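Local coordinates for protein L-hydantoinase (Arthrobacter aurescens, PDB 1GKR) that hydrolyses the ring of 5-substituted hydantoins with a pair of zinc ions, working more readily on aryl than on alkyl derivatives and with substrate-dependent stereoselectivity, at residues V61-M66 with Q115-D120; G73-D78 with L107-Q112; I87-E92 with D386-I391; L338-P343 with K410-D415; S81-G86 with G437-E442. All coordinates share one frame; numbering follows the deposited sequence.

Interaction 1: residues V61-M66 with Q115-D120. With ZN (zinc ion), chain F.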
# COMPACT_ATOMS: atom_id res chain seq x y z
N VAL A 61 4.37 18.89 -28.81
CA VAL A 61 4.19 20.09 -29.59
C VAL A 61 2.99 20.02 -30.54
O VAL A 61 2.76 19.00 -31.21
CB VAL A 61 5.49 20.37 -30.40
CG1 VAL A 61 5.38 21.68 -31.18
CG2 VAL A 61 6.66 20.41 -29.45
N HIS A 62 2.23 21.11 -30.57
CA HIS A 62 1.07 21.24 -31.45
C HIS A 62 1.22 22.47 -32.36
O HIS A 62 0.54 23.48 -32.17
CB HIS A 62 -0.22 21.43 -30.66
CG HIS A 62 -0.56 20.30 -29.74
ND1 HIS A 62 -1.09 19.11 -30.19
CD2 HIS A 62 -0.51 20.20 -28.39
CE1 HIS A 62 -1.36 18.33 -29.16
NE2 HIS A 62 -1.02 18.97 -28.05
N ILE A 63 2.13 22.41 -33.32
CA ILE A 63 2.27 23.53 -34.24
C ILE A 63 1.03 23.45 -35.13
O ILE A 63 0.55 24.46 -35.62
CB ILE A 63 3.55 23.42 -35.08
CG1 ILE A 63 4.77 23.69 -34.20
CG2 ILE A 63 3.49 24.42 -36.24
CD1 ILE A 63 6.09 23.49 -34.90
N ILE A 64 0.52 22.23 -35.30
CA ILE A 64 -0.68 21.93 -36.08
C ILE A 64 -0.46 22.00 -37.58
O ILE A 64 -0.44 20.97 -38.25
CB ILE A 64 -1.84 22.88 -35.74
CG1 ILE A 64 -2.04 22.96 -34.23
CG2 ILE A 64 -3.10 22.39 -36.45
CD1 ILE A 64 -2.88 21.85 -33.65
N ASP A 65 -0.32 23.23 -38.08
CA ASP A 65 -0.08 23.52 -39.50
C ASP A 65 -1.12 22.88 -40.42
O ASP A 65 -2.31 22.80 -40.08
CB ASP A 65 1.32 23.04 -39.89
CG ASP A 65 1.91 23.79 -41.09
OD1 ASP A 65 2.38 24.94 -40.91
OD2 ASP A 65 1.92 23.23 -42.22
N MET A 66 -0.67 22.42 -41.58
CA MET A 66 -1.53 21.78 -42.57
C MET A 66 -2.68 22.70 -42.99
O MET A 66 -2.51 23.92 -43.05
CB MET A 66 -2.05 20.45 -42.04
CG MET A 66 -0.92 19.53 -41.61
SD MET A 66 0.38 19.34 -42.87
CE MET A 66 -0.21 17.85 -43.73
N GLN A 115 10.11 20.39 -45.32
CA GLN A 115 10.40 21.53 -46.17
C GLN A 115 10.31 22.86 -45.47
O GLN A 115 10.91 23.84 -45.92
CB GLN A 115 9.43 21.56 -47.35
CG GLN A 115 9.52 20.38 -48.29
CD GLN A 115 8.37 20.36 -49.28
OE1 GLN A 115 8.28 19.47 -50.14
NE2 GLN A 115 7.47 21.35 -49.17
N ARG A 116 9.58 22.92 -44.37
CA ARG A 116 9.44 24.21 -43.71
C ARG A 116 9.95 24.38 -42.29
O ARG A 116 10.13 25.51 -41.83
CB ARG A 116 7.98 24.65 -43.81
CG ARG A 116 7.56 24.93 -45.25
CD ARG A 116 6.13 25.40 -45.33
NE ARG A 116 5.19 24.29 -45.32
CZ ARG A 116 4.15 24.21 -44.51
NH1 ARG A 116 3.91 25.19 -43.64
NH2 ARG A 116 3.32 23.16 -44.58
N LEU A 117 10.18 23.28 -41.58
CA LEU A 117 10.66 23.35 -40.20
C LEU A 117 12.10 23.84 -40.13
O LEU A 117 12.90 23.60 -41.04
CB LEU A 117 10.54 21.98 -39.54
CG LEU A 117 9.13 21.70 -39.04
CD1 LEU A 117 9.02 20.24 -38.62
CD2 LEU A 117 8.82 22.66 -37.89
N LYS A 118 12.43 24.52 -39.04
CA LYS A 118 13.78 25.04 -38.87
C LYS A 118 14.59 24.29 -37.80
O LYS A 118 15.80 24.48 -37.67
CB LYS A 118 13.74 26.54 -38.56
CG LYS A 118 13.26 27.42 -39.72
CD LYS A 118 13.68 28.87 -39.47
CE LYS A 118 13.47 29.77 -40.68
NZ LYS A 118 12.05 30.15 -40.84
N VAL A 119 13.93 23.44 -37.01
CA VAL A 119 14.63 22.63 -36.02
C VAL A 119 14.30 21.18 -36.40
O VAL A 119 13.42 20.96 -37.23
CB VAL A 119 14.19 22.96 -34.58
CG1 VAL A 119 14.57 24.40 -34.25
CG2 VAL A 119 12.70 22.74 -34.43
N ASP A 120 14.98 20.20 -35.84
CA ASP A 120 14.68 18.82 -36.23
C ASP A 120 13.36 18.33 -35.64
O ASP A 120 12.84 18.90 -34.67
CB ASP A 120 15.85 17.90 -35.84
CG ASP A 120 17.05 18.05 -36.79
OD1 ASP A 120 17.00 18.85 -37.75
OD2 ASP A 120 18.06 17.35 -36.57
ZN ZN F . -1.54 18.56 -26.03
O HOH W 1 -3.47 19.61 -24.82

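Interaction 2: residues G73-D78 with L107-Q112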
# COMPACT_ATOMS: atom_id res chain seq x y z
N GLY A 73 -0.92 27.50 -36.33
CA GLY A 73 0.53 27.63 -36.37
C GLY A 73 1.14 27.21 -37.69
O GLY A 73 0.59 26.36 -38.41
N ARG A 74 2.29 27.80 -38.02
CA ARG A 74 3.01 27.48 -39.26
C ARG A 74 4.37 26.88 -38.91
O ARG A 74 5.07 27.39 -38.03
CB ARG A 74 3.25 28.75 -40.09
CG ARG A 74 2.07 29.71 -40.21
CD ARG A 74 1.11 29.30 -41.32
NE ARG A 74 1.77 29.31 -42.62
CZ ARG A 74 2.23 30.41 -43.20
NH1 ARG A 74 2.09 31.58 -42.60
NH2 ARG A 74 2.83 30.32 -44.38
N PHE A 75 4.77 25.82 -39.61
CA PHE A 75 6.07 25.22 -39.33
C PHE A 75 7.22 26.23 -39.37
O PHE A 75 8.04 26.25 -38.45
CB PHE A 75 6.38 24.08 -40.31
CG PHE A 75 5.52 22.86 -40.11
CD1 PHE A 75 5.21 22.40 -38.84
CD2 PHE A 75 5.07 22.14 -41.21
CE1 PHE A 75 4.45 21.25 -38.66
CE2 PHE A 75 4.31 20.98 -41.04
CZ PHE A 75 4.00 20.53 -39.77
N GLU A 76 7.27 27.08 -40.40
CA GLU A 76 8.36 28.06 -40.52
C GLU A 76 8.31 29.18 -39.51
O GLU A 76 9.30 29.89 -39.34
CB GLU A 76 8.44 28.71 -41.90
CG GLU A 76 7.63 28.07 -42.98
CD GLU A 76 6.17 28.37 -42.85
OE1 GLU A 76 5.83 29.56 -42.63
OE2 GLU A 76 5.36 27.42 -42.96
N LEU A 77 7.17 29.38 -38.86
CA LEU A 77 7.12 30.45 -37.87
C LEU A 77 7.39 29.94 -36.47
O LEU A 77 8.35 30.36 -35.83
CB LEU A 77 5.77 31.16 -37.92
CG LEU A 77 5.51 31.81 -39.27
CD1 LEU A 77 4.24 32.63 -39.21
CD2 LEU A 77 6.70 32.66 -39.66
N ASP A 78 6.55 29.02 -36.01
CA ASP A 78 6.69 28.45 -34.67
C ASP A 78 8.02 27.72 -34.46
O ASP A 78 8.55 27.74 -33.35
CB ASP A 78 5.52 27.51 -34.38
CG ASP A 78 4.20 28.23 -34.42
OD1 ASP A 78 3.92 28.89 -35.44
OD2 ASP A 78 3.43 28.12 -33.44
N LEU A 107 2.60 10.61 -44.35
CA LEU A 107 3.62 10.86 -45.38
C LEU A 107 3.58 12.30 -45.88
O LEU A 107 4.62 12.90 -46.18
CB LEU A 107 3.43 9.93 -46.58
CG LEU A 107 4.19 8.61 -46.65
CD1 LEU A 107 5.24 8.52 -45.57
CD2 LEU A 107 3.21 7.49 -46.52
N GLU A 108 2.37 12.86 -45.96
CA GLU A 108 2.22 14.22 -46.43
C GLU A 108 2.76 15.21 -45.40
O GLU A 108 3.47 16.15 -45.77
CB GLU A 108 0.75 14.52 -46.73
CG GLU A 108 0.50 15.84 -47.47
CD GLU A 108 1.36 16.00 -48.73
OE1 GLU A 108 1.56 14.99 -49.46
OE2 GLU A 108 1.81 17.13 -49.01
N LYS A 109 2.44 14.99 -44.12
CA LYS A 109 2.91 15.89 -43.07
C LYS A 109 4.43 15.85 -42.99
O LYS A 109 5.08 16.87 -42.76
CB LYS A 109 2.30 15.51 -41.71
CG LYS A 109 2.63 16.53 -40.62
CD LYS A 109 2.20 16.10 -39.22
CE LYS A 109 0.79 16.52 -38.91
NZ LYS A 109 0.63 16.79 -37.46
N LYS A 110 5.01 14.67 -43.18
CA LYS A 110 6.45 14.51 -43.13
C LYS A 110 7.14 15.31 -44.23
O LYS A 110 8.18 15.94 -44.01
CB LYS A 110 6.80 13.04 -43.27
CG LYS A 110 8.26 12.74 -43.47
CD LYS A 110 8.42 11.24 -43.45
CE LYS A 110 9.70 10.77 -44.08
NZ LYS A 110 9.67 9.28 -44.14
N LYS A 111 6.54 15.27 -45.41
CA LYS A 111 7.06 15.97 -46.57
C LYS A 111 7.04 17.47 -46.29
O LYS A 111 8.04 18.15 -46.43
CB LYS A 111 6.19 15.64 -47.77
CG LYS A 111 6.64 16.20 -49.10
CD LYS A 111 5.69 15.69 -50.18
CE LYS A 111 5.63 16.60 -51.40
NZ LYS A 111 4.49 16.21 -52.28
N GLN A 112 5.88 17.95 -45.87
CA GLN A 112 5.71 19.36 -45.55
C GLN A 112 6.64 19.83 -44.44
O GLN A 112 7.40 20.78 -44.61
CB GLN A 112 4.27 19.60 -45.11
CG GLN A 112 3.27 19.36 -46.21
CD GLN A 112 2.97 20.61 -46.96
OE1 GLN A 112 3.88 21.30 -47.44
NE2 GLN A 112 1.69 20.95 -47.07

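Interaction 3: residues I87-E92 with D386-I391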
# COMPACT_ATOMS: atom_id res chain seq x y z
N ILE A 87 14.91 24.70 -28.06
CA ILE A 87 14.33 23.40 -28.35
C ILE A 87 14.79 22.98 -29.74
O ILE A 87 14.29 23.47 -30.75
CB ILE A 87 12.79 23.47 -28.27
CG1 ILE A 87 12.39 23.82 -26.83
CG2 ILE A 87 12.14 22.15 -28.71
CD1 ILE A 87 10.90 23.93 -26.63
N THR A 88 15.74 22.06 -29.78
CA THR A 88 16.31 21.60 -31.04
C THR A 88 15.57 20.48 -31.77
O THR A 88 15.77 20.28 -32.96
CB THR A 88 17.76 21.21 -30.82
OG1 THR A 88 17.84 20.28 -29.74
CG2 THR A 88 18.57 22.47 -30.48
N THR A 89 14.76 19.70 -31.06
CA THR A 89 13.97 18.71 -31.77
C THR A 89 12.59 18.61 -31.12
O THR A 89 12.45 18.61 -29.88
CB THR A 89 14.64 17.29 -31.92
OG1 THR A 89 13.93 16.33 -31.15
CG2 THR A 89 16.08 17.32 -31.53
N ILE A 90 11.56 18.58 -31.97
CA ILE A 90 10.19 18.51 -31.52
C ILE A 90 9.52 17.26 -32.07
O ILE A 90 9.98 16.67 -33.05
CB ILE A 90 9.37 19.73 -32.05
CG1 ILE A 90 9.28 19.67 -33.58
CG2 ILE A 90 10.04 21.03 -31.66
CD1 ILE A 90 8.41 20.74 -34.18
N ILE A 91 8.45 16.85 -31.42
CA ILE A 91 7.69 15.71 -31.89
C ILE A 91 6.28 16.27 -32.03
O ILE A 91 5.63 16.54 -31.03
CB ILE A 91 7.76 14.56 -30.88
CG1 ILE A 91 9.21 14.37 -30.41
CG2 ILE A 91 7.33 13.26 -31.55
CD1 ILE A 91 9.44 13.12 -29.57
N GLU A 92 5.82 16.48 -33.27
CA GLU A 92 4.49 17.03 -33.56
C GLU A 92 3.38 16.05 -33.27
O GLU A 92 3.43 14.92 -33.75
CB GLU A 92 4.35 17.40 -35.03
CG GLU A 92 4.26 18.88 -35.32
CD GLU A 92 3.02 19.55 -34.79
OE1 GLU A 92 1.89 19.23 -35.24
OE2 GLU A 92 3.20 20.41 -33.91
N ASP A 386 24.19 13.82 -32.41
CA ASP A 386 24.12 15.02 -33.24
C ASP A 386 24.61 16.15 -32.33
O ASP A 386 24.29 16.19 -31.15
CB ASP A 386 22.69 15.33 -33.66
CG ASP A 386 22.14 14.36 -34.69
OD1 ASP A 386 22.93 13.55 -35.22
OD2 ASP A 386 20.92 14.42 -34.97
N ALA A 387 25.39 17.06 -32.88
CA ALA A 387 25.89 18.17 -32.09
C ALA A 387 24.77 19.18 -31.86
O ALA A 387 24.69 20.19 -32.56
CB ALA A 387 27.08 18.84 -32.80
N ASP A 388 23.90 18.91 -30.89
CA ASP A 388 22.81 19.83 -30.58
C ASP A 388 23.06 20.45 -29.20
O ASP A 388 22.82 19.80 -28.19
CB ASP A 388 21.47 19.10 -30.59
CG ASP A 388 21.07 18.61 -31.99
OD1 ASP A 388 21.85 18.82 -32.94
OD2 ASP A 388 19.99 18.00 -32.14
N LEU A 389 23.57 21.68 -29.15
CA LEU A 389 23.83 22.30 -27.86
C LEU A 389 23.15 23.63 -27.70
O LEU A 389 22.63 24.22 -28.64
CB LEU A 389 25.30 22.62 -27.60
CG LEU A 389 26.59 22.18 -28.27
CD1 LEU A 389 26.37 21.08 -29.26
CD2 LEU A 389 27.18 23.38 -28.92
N LEU A 390 23.25 24.10 -26.47
CA LEU A 390 22.73 25.39 -26.07
C LEU A 390 23.81 25.96 -25.15
O LEU A 390 24.31 25.26 -24.26
CB LEU A 390 21.43 25.24 -25.27
CG LEU A 390 20.22 24.48 -25.84
CD1 LEU A 390 19.01 24.69 -24.93
CD2 LEU A 390 19.91 24.99 -27.22
N ILE A 391 24.22 27.19 -25.40
CA ILE A 391 25.16 27.82 -24.50
C ILE A 391 24.18 28.63 -23.65
O ILE A 391 23.38 29.40 -24.18
CB ILE A 391 26.14 28.75 -25.23
CG1 ILE A 391 27.08 27.92 -26.10
CG2 ILE A 391 26.95 29.55 -24.21
CD1 ILE A 391 28.12 28.72 -26.86

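Interaction 4: residues L338-P343 with K410-D415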
# COMPACT_ATOMS: atom_id res chain seq x y z
N LEU A 338 6.61 27.13 -26.72
CA LEU A 338 7.86 26.81 -27.38
C LEU A 338 8.98 27.82 -27.11
O LEU A 338 10.15 27.47 -27.07
CB LEU A 338 7.61 26.72 -28.87
CG LEU A 338 8.02 25.45 -29.58
CD1 LEU A 338 7.95 24.27 -28.65
CD2 LEU A 338 7.09 25.26 -30.77
N GLU A 339 8.60 29.07 -26.92
CA GLU A 339 9.60 30.12 -26.71
C GLU A 339 9.86 30.42 -25.24
O GLU A 339 10.86 31.05 -24.91
CB GLU A 339 9.15 31.38 -27.45
CG GLU A 339 10.29 32.16 -28.06
CD GLU A 339 9.82 33.26 -28.99
OE1 GLU A 339 9.06 32.95 -29.93
OE2 GLU A 339 10.21 34.43 -28.78
N THR A 340 8.97 29.97 -24.36
CA THR A 340 9.10 30.23 -22.93
C THR A 340 9.39 29.02 -22.02
O THR A 340 9.61 29.19 -20.82
CB THR A 340 7.83 30.89 -22.42
OG1 THR A 340 6.70 30.06 -22.72
CG2 THR A 340 7.64 32.23 -23.07
N SER A 341 9.39 27.82 -22.59
CA SER A 341 9.61 26.63 -21.79
C SER A 341 10.93 26.56 -21.02
O SER A 341 10.93 26.45 -19.80
CB SER A 341 9.48 25.40 -22.67
OG SER A 341 9.54 24.26 -21.85
N LEU A 342 12.05 26.63 -21.73
CA LEU A 342 13.35 26.55 -21.06
C LEU A 342 13.58 27.75 -20.15
O LEU A 342 13.88 27.60 -18.96
CB LEU A 342 14.50 26.48 -22.07
CG LEU A 342 15.72 25.58 -21.76
CD1 LEU A 342 16.92 26.09 -22.56
CD2 LEU A 342 16.06 25.58 -20.30
N PRO A 343 13.45 28.97 -20.69
CA PRO A 343 13.67 30.12 -19.80
C PRO A 343 12.79 30.14 -18.55
O PRO A 343 13.22 30.60 -17.49
CB PRO A 343 13.46 31.33 -20.72
CG PRO A 343 12.85 30.77 -21.98
CD PRO A 343 13.41 29.39 -22.10
N LYS A 410 0.79 35.56 -31.06
CA LYS A 410 1.61 36.40 -30.21
C LYS A 410 1.06 36.71 -28.83
O LYS A 410 0.92 37.87 -28.47
CB LYS A 410 1.89 37.72 -30.91
CG LYS A 410 3.13 37.76 -31.79
CD LYS A 410 2.93 37.19 -33.18
CE LYS A 410 4.22 37.41 -33.98
NZ LYS A 410 4.24 36.72 -35.31
N TYR A 411 0.74 35.69 -28.05
CA TYR A 411 0.25 35.91 -26.69
C TYR A 411 0.73 34.78 -25.80
O TYR A 411 1.07 33.71 -26.29
CB TYR A 411 -1.27 36.02 -26.67
CG TYR A 411 -1.98 34.80 -27.17
CD1 TYR A 411 -2.26 33.74 -26.31
CD2 TYR A 411 -2.40 34.70 -28.49
CE1 TYR A 411 -2.94 32.61 -26.76
CE2 TYR A 411 -3.07 33.58 -28.96
CZ TYR A 411 -3.34 32.54 -28.08
OH TYR A 411 -4.01 31.43 -28.53
N SER A 412 0.78 35.01 -24.50
CA SER A 412 1.28 33.98 -23.61
C SER A 412 0.89 34.22 -22.17
O SER A 412 0.82 35.37 -21.74
CB SER A 412 2.80 33.92 -23.72
OG SER A 412 3.38 33.28 -22.59
N PRO A 413 0.65 33.14 -21.41
CA PRO A 413 0.28 33.22 -19.99
C PRO A 413 1.43 33.85 -19.19
O PRO A 413 1.23 34.43 -18.13
CB PRO A 413 0.09 31.76 -19.59
CG PRO A 413 -0.12 31.06 -20.87
CD PRO A 413 0.78 31.74 -21.83
N PHE A 414 2.63 33.73 -19.74
CA PHE A 414 3.84 34.24 -19.10
C PHE A 414 4.19 35.65 -19.53
O PHE A 414 5.17 36.22 -19.06
CB PHE A 414 5.02 33.32 -19.42
CG PHE A 414 4.77 31.88 -19.13
CD1 PHE A 414 4.48 31.46 -17.83
CD2 PHE A 414 4.78 30.93 -20.15
CE1 PHE A 414 4.22 30.12 -17.56
CE2 PHE A 414 4.52 29.60 -19.88
CZ PHE A 414 4.24 29.19 -18.59
N ASP A 415 3.39 36.21 -20.42
CA ASP A 415 3.66 37.55 -20.91
C ASP A 415 3.95 38.50 -19.76
O ASP A 415 3.24 38.52 -18.75
CB ASP A 415 2.47 38.04 -21.74
CG ASP A 415 2.82 39.20 -22.65
OD1 ASP A 415 3.96 39.28 -23.16
OD2 ASP A 415 1.92 40.04 -22.87
O HOH W 2 4.35 30.96 -23.98

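Interaction 5: residues S81-G86 with G437-E442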
# COMPACT_ATOMS: atom_id res chain seq x y z
N SER A 81 10.41 29.85 -32.91
CA SER A 81 10.24 30.04 -31.48
C SER A 81 11.02 28.95 -30.77
O SER A 81 11.66 29.20 -29.74
CB SER A 81 8.77 29.95 -31.07
OG SER A 81 8.09 31.17 -31.30
N ALA A 82 10.96 27.73 -31.31
CA ALA A 82 11.68 26.62 -30.73
C ALA A 82 13.17 26.95 -30.75
O ALA A 82 13.85 26.92 -29.72
CB ALA A 82 11.42 25.35 -31.52
N ALA A 83 13.67 27.30 -31.93
CA ALA A 83 15.08 27.63 -32.08
C ALA A 83 15.56 28.64 -31.05
O ALA A 83 16.57 28.42 -30.41
CB ALA A 83 15.35 28.15 -33.47
N VAL A 84 14.86 29.76 -30.88
CA VAL A 84 15.37 30.71 -29.90
C VAL A 84 15.14 30.21 -28.50
O VAL A 84 15.87 30.58 -27.59
CB VAL A 84 14.73 32.12 -30.04
CG1 VAL A 84 14.79 32.57 -31.47
CG2 VAL A 84 13.32 32.11 -29.54
N GLY A 85 14.13 29.36 -28.34
CA GLY A 85 13.82 28.80 -27.04
C GLY A 85 14.75 27.67 -26.63
O GLY A 85 14.62 27.14 -25.54
N GLY A 86 15.67 27.29 -27.50
CA GLY A 86 16.60 26.22 -27.18
C GLY A 86 16.07 24.82 -27.42
O GLY A 86 16.72 23.84 -27.02
N GLY A 437 18.84 35.68 -30.00
CA GLY A 437 17.57 36.10 -30.57
C GLY A 437 17.36 36.12 -32.07
O GLY A 437 16.27 36.47 -32.54
N GLU A 438 18.38 35.74 -32.83
CA GLU A 438 18.28 35.75 -34.28
C GLU A 438 18.29 34.37 -34.89
O GLU A 438 19.20 33.59 -34.63
CB GLU A 438 19.46 36.52 -34.86
CG GLU A 438 19.37 38.01 -34.75
CD GLU A 438 18.71 38.62 -35.96
OE1 GLU A 438 17.46 38.60 -36.05
OE2 GLU A 438 19.46 39.11 -36.84
N VAL A 439 17.29 34.05 -35.70
CA VAL A 439 17.33 32.75 -36.34
C VAL A 439 18.20 32.97 -37.56
O VAL A 439 18.01 33.93 -38.28
CB VAL A 439 15.95 32.26 -36.75
CG1 VAL A 439 16.09 30.97 -37.56
CG2 VAL A 439 15.10 32.02 -35.52
N LEU A 440 19.16 32.08 -37.78
CA LEU A 440 20.10 32.21 -38.90
C LEU A 440 19.98 31.11 -39.92
O LEU A 440 20.88 30.94 -40.75
CB LEU A 440 21.53 32.19 -38.37
CG LEU A 440 21.84 33.08 -37.17
CD1 LEU A 440 23.11 32.60 -36.48
CD2 LEU A 440 21.98 34.52 -37.64
N VAL A 441 18.90 30.35 -39.89
CA VAL A 441 18.79 29.26 -40.84
C VAL A 441 17.49 29.35 -41.66
O VAL A 441 16.48 29.86 -41.18
CB VAL A 441 18.93 27.92 -40.06
CG1 VAL A 441 17.58 27.45 -39.57
CG2 VAL A 441 19.63 26.90 -40.91
N GLU A 442 17.53 28.87 -42.90
CA GLU A 442 16.35 28.92 -43.76
C GLU A 442 15.36 27.80 -43.52
O GLU A 442 15.70 26.75 -42.99
CB GLU A 442 16.76 28.94 -45.24
CG GLU A 442 18.12 28.33 -45.57
CD GLU A 442 18.23 26.83 -45.25
OE1 GLU A 442 17.40 26.04 -45.77
OE2 GLU A 442 19.16 26.45 -44.49

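Interaction 1: residues V61-M66 with Q115-D120
Asp-65 and Arg-116 face each other across this contact and form a salt bridge in which two nitrogens of the guanidinium meet two oxygens of the carboxylate. Arg-116 NH2 lies 2.7 Å from Asp-65 OD2, and NH1 lies 3.1 Å from Asp-65 OD1. Both oxygens are approached on their syn side, but the two planes are turned 35° apart, so the pairing is twisted rather than flat. The arginine chain bends at its third torsion (chi3 -83°), which swings the guanidinium round to present its end. A second, purely apolar touch accompanies the bridge, Ile-63 CD1 resting 4.1 Å from Leu-117 CD2. Around this first shell, the carboxylate is held by backbone as well: Met-66 N donates to Asp-65 OD2 over 2.8 Å from above the carboxylate plane, and Phe-75 N donates to OD1. Arg-116 NH1 has a second anionic partner in Glu-76, so the charge of the guanidinium is shared between two acids. One residue before Ile-63, His-62 points the other way, its NE2 2.1 Å from a zinc ion that His-60, Asp-312 and the carbamylated Lys-147 also bind. The pair of zinc-binding histidines, His-60 and His-62, at the end of strand 51-62 is the HxH motif of the amidohydrolase TIM barrel, and this contact fastens the loop that follows it to the end of helix 103-116.

Interaction 2: residues G73-D78 with L107-Q112
Two helices of the amidohydrolase domain, 75-85 and 103-116, meet here through one aromatic ring at the first turn of the former. The CB of Phe-75 is directed toward helix 103-116, and its ring reaches Lys-109 with an edge: CZ is 4.3 Å from Lys-109 CG, which lies near the ring plane. Lys-109 starts out with CG anti to its backbone N (chi1 -173°), which brings that carbon beside the ring, and its ammonium group runs on toward Glu-92 in a long, weak ion pair. Phe-75 CE2 comes equally near to Gln-112 CB, and CD2 to the carbonyl carbon of Gln-112. The start of helix 75-85 is fixed from within. Arg-74 occupies the N-cap position; its backbone N donates to Asp-78 OD1 over 3.2 Å, the oxygen being met from well above the carboxylate plane. Its carbonyl oxygen accepts from both Leu-77 N and Asp-78 N, each at 3.0 Å. Glu-76 OE1 sits over one face of the Arg-74 guanidinium, an attraction of charges without a directed N-H bond. Between the helices carbon meets carbon, consistent with van der Waals packing and burial of apolar surface, while Gln-112 OE1 has a weak hydrogen bond from Arg-116 NH2.

Interaction 3: residues I87-E92 with D386-I391
A first torsion of 53° in Thr-88 sets OG1 between its backbone N and carbonyl carbon, while CG2 lies anti to the carbonyl carbon; the two branches then meet different residues of 386-391. OG1 reaches Asp-388, whose chi1 of -66° turns the carboxylate toward the two threonines, and stands 3.9 Å from Asp-388 CB and equally far from OD2. That separation is too long for a hydrogen bond, so the hydroxyl only packs against the acid. The methyl CG2 turns to Leu-390 and comes to 4.3 Å from its CD2. From the next residue, Thr-89 CG2 approaches Asp-388 OD2 at 4.0 Å, the two side chains crossing at about a right angle. The carboxylate finds its polar partners beyond the two segments: OD1 accepts from the backbone N of Arg-429, and OD2 forms a salt bridge with Lys-378, which also pairs with Asp-386. Ala-387 centres an inverse gamma turn leading into strand 389-393. Strand 87-92 is paired in parallel with 51-62 and 120-123, as in the TIM barrel of the family. The contact sets Thr-88 and Thr-89 of this barrel strand against the antiparallel strands 389-393 and 418-428, consistent with the beta domain flanking the barrel in other dihydropyrimidinases.

Interaction 4: residues L338-P343 with K410-D415
Thr-340 and Phe-414 meet at a slant, the threonine bringing its hydroxyl rather than its methyl obliquely to the CD2-CE2 bond of the ring. Thr-340 OG1 lies 3.3 Å from Phe-414 CD2 and 3.6 Å from CE2, while Thr-340 CB is 3.8 Å from CD2, so the side chain is set against a single ring bond. A chi1 of 56° in Thr-340 accounts for this: it turns OG1 to the ring and places CG2 beside the backbone N, where the methyl passes 4.4 Å from Ser-412 OG. Phe-414 answers with its CG anti to its carbonyl carbon, which carries the ring toward the threonine. The same hydroxyl is hydrogen-bonded to a water, 2.8 Å from Thr-340 OG1, which is also hydrogen-bonded to Ser-412 OG at 2.9 Å, giving a bridge of three oxygens between the segments. Ser-412 OG also accepts from Phe-414 N over 3.0 Å, an ST turn within a type I beta turn that runs from Ser-412 to Asp-415. In the amidohydrolase fold the two segments are the approach to helix 341-350 and the loop leading to strand 418-428. Phe-405 packs on both Thr-340 and Ser-412, and Ile-270 on Phe-414. Tyr-411, one residue before the turn, sends its hydroxyl to the carbonyl oxygen of His-316, its ring meeting that of Tyr-281.

Interaction 5: residues S81-G86 with G437-E442
Val-84 lays its CG1 methyl against Val-439, 4.1 Å from that residue's CG2, the two side chains crossing at about a right angle. In both valines the touching methyl is the one anti to its own carbonyl carbon; for Val-439 a chi1 of 173° puts CG1 anti to the backbone N and leaves CG2 as the methyl that meets the helix. One residue earlier on the helix, Ala-83 CB meets the same methyl at 4.4 Å, so that Val-439 CG2 touches two neighbouring side chains of one helical turn. Val-84 CG1 also lies 4.3 Å from the carbonyl oxygen of Gly-437. There the chain comes closest, the alpha carbons of Val-84 and Gly-437 being 5.9 Å apart. Outside the pair, Val-439 is flanked by Lys-118, and Val-84 by Glu-339. The positive phi of Gly-86 (83°) fits a Schellman motif near the end of helix 75-85, although the placing of Ala-83 O, one of its acceptors, is less sure. The whole is a small apolar patch, partly buried and away from the zinc site, where the last turn of a helix of the TIM-barrel domain packs on the short antiparallel strand 438-439, next to 431-435.

Interactions 1 and 2 are nearly one site, their centres 4 Å apart and joined by the salt bridge of Arg-116 NH1 with Glu-76 OE2, 2.7 Å long. Helix 75-85 carries on into interaction 5, where Ala-82 O lies 3.0 Å from Ile-87 N, the first residue of interaction 3. Interaction 3 joins interaction 1 through the backbone pair Asp-120 N and Thr-88 O, also 3.0 Å apart. Interaction 4 packs on interaction 3, with Leu-342 CD1 3.5 Å from Leu-390 CD1, and on interaction 5, with Leu-338 CG 3.9 Å from Ala-82 CB. Interaction 1 alone holds a zinc ligand, His-62; the side chain of Lys-109 is about 8 Å from that of His-62, and that of Phe-414 about 10 Å from that of Asp-312.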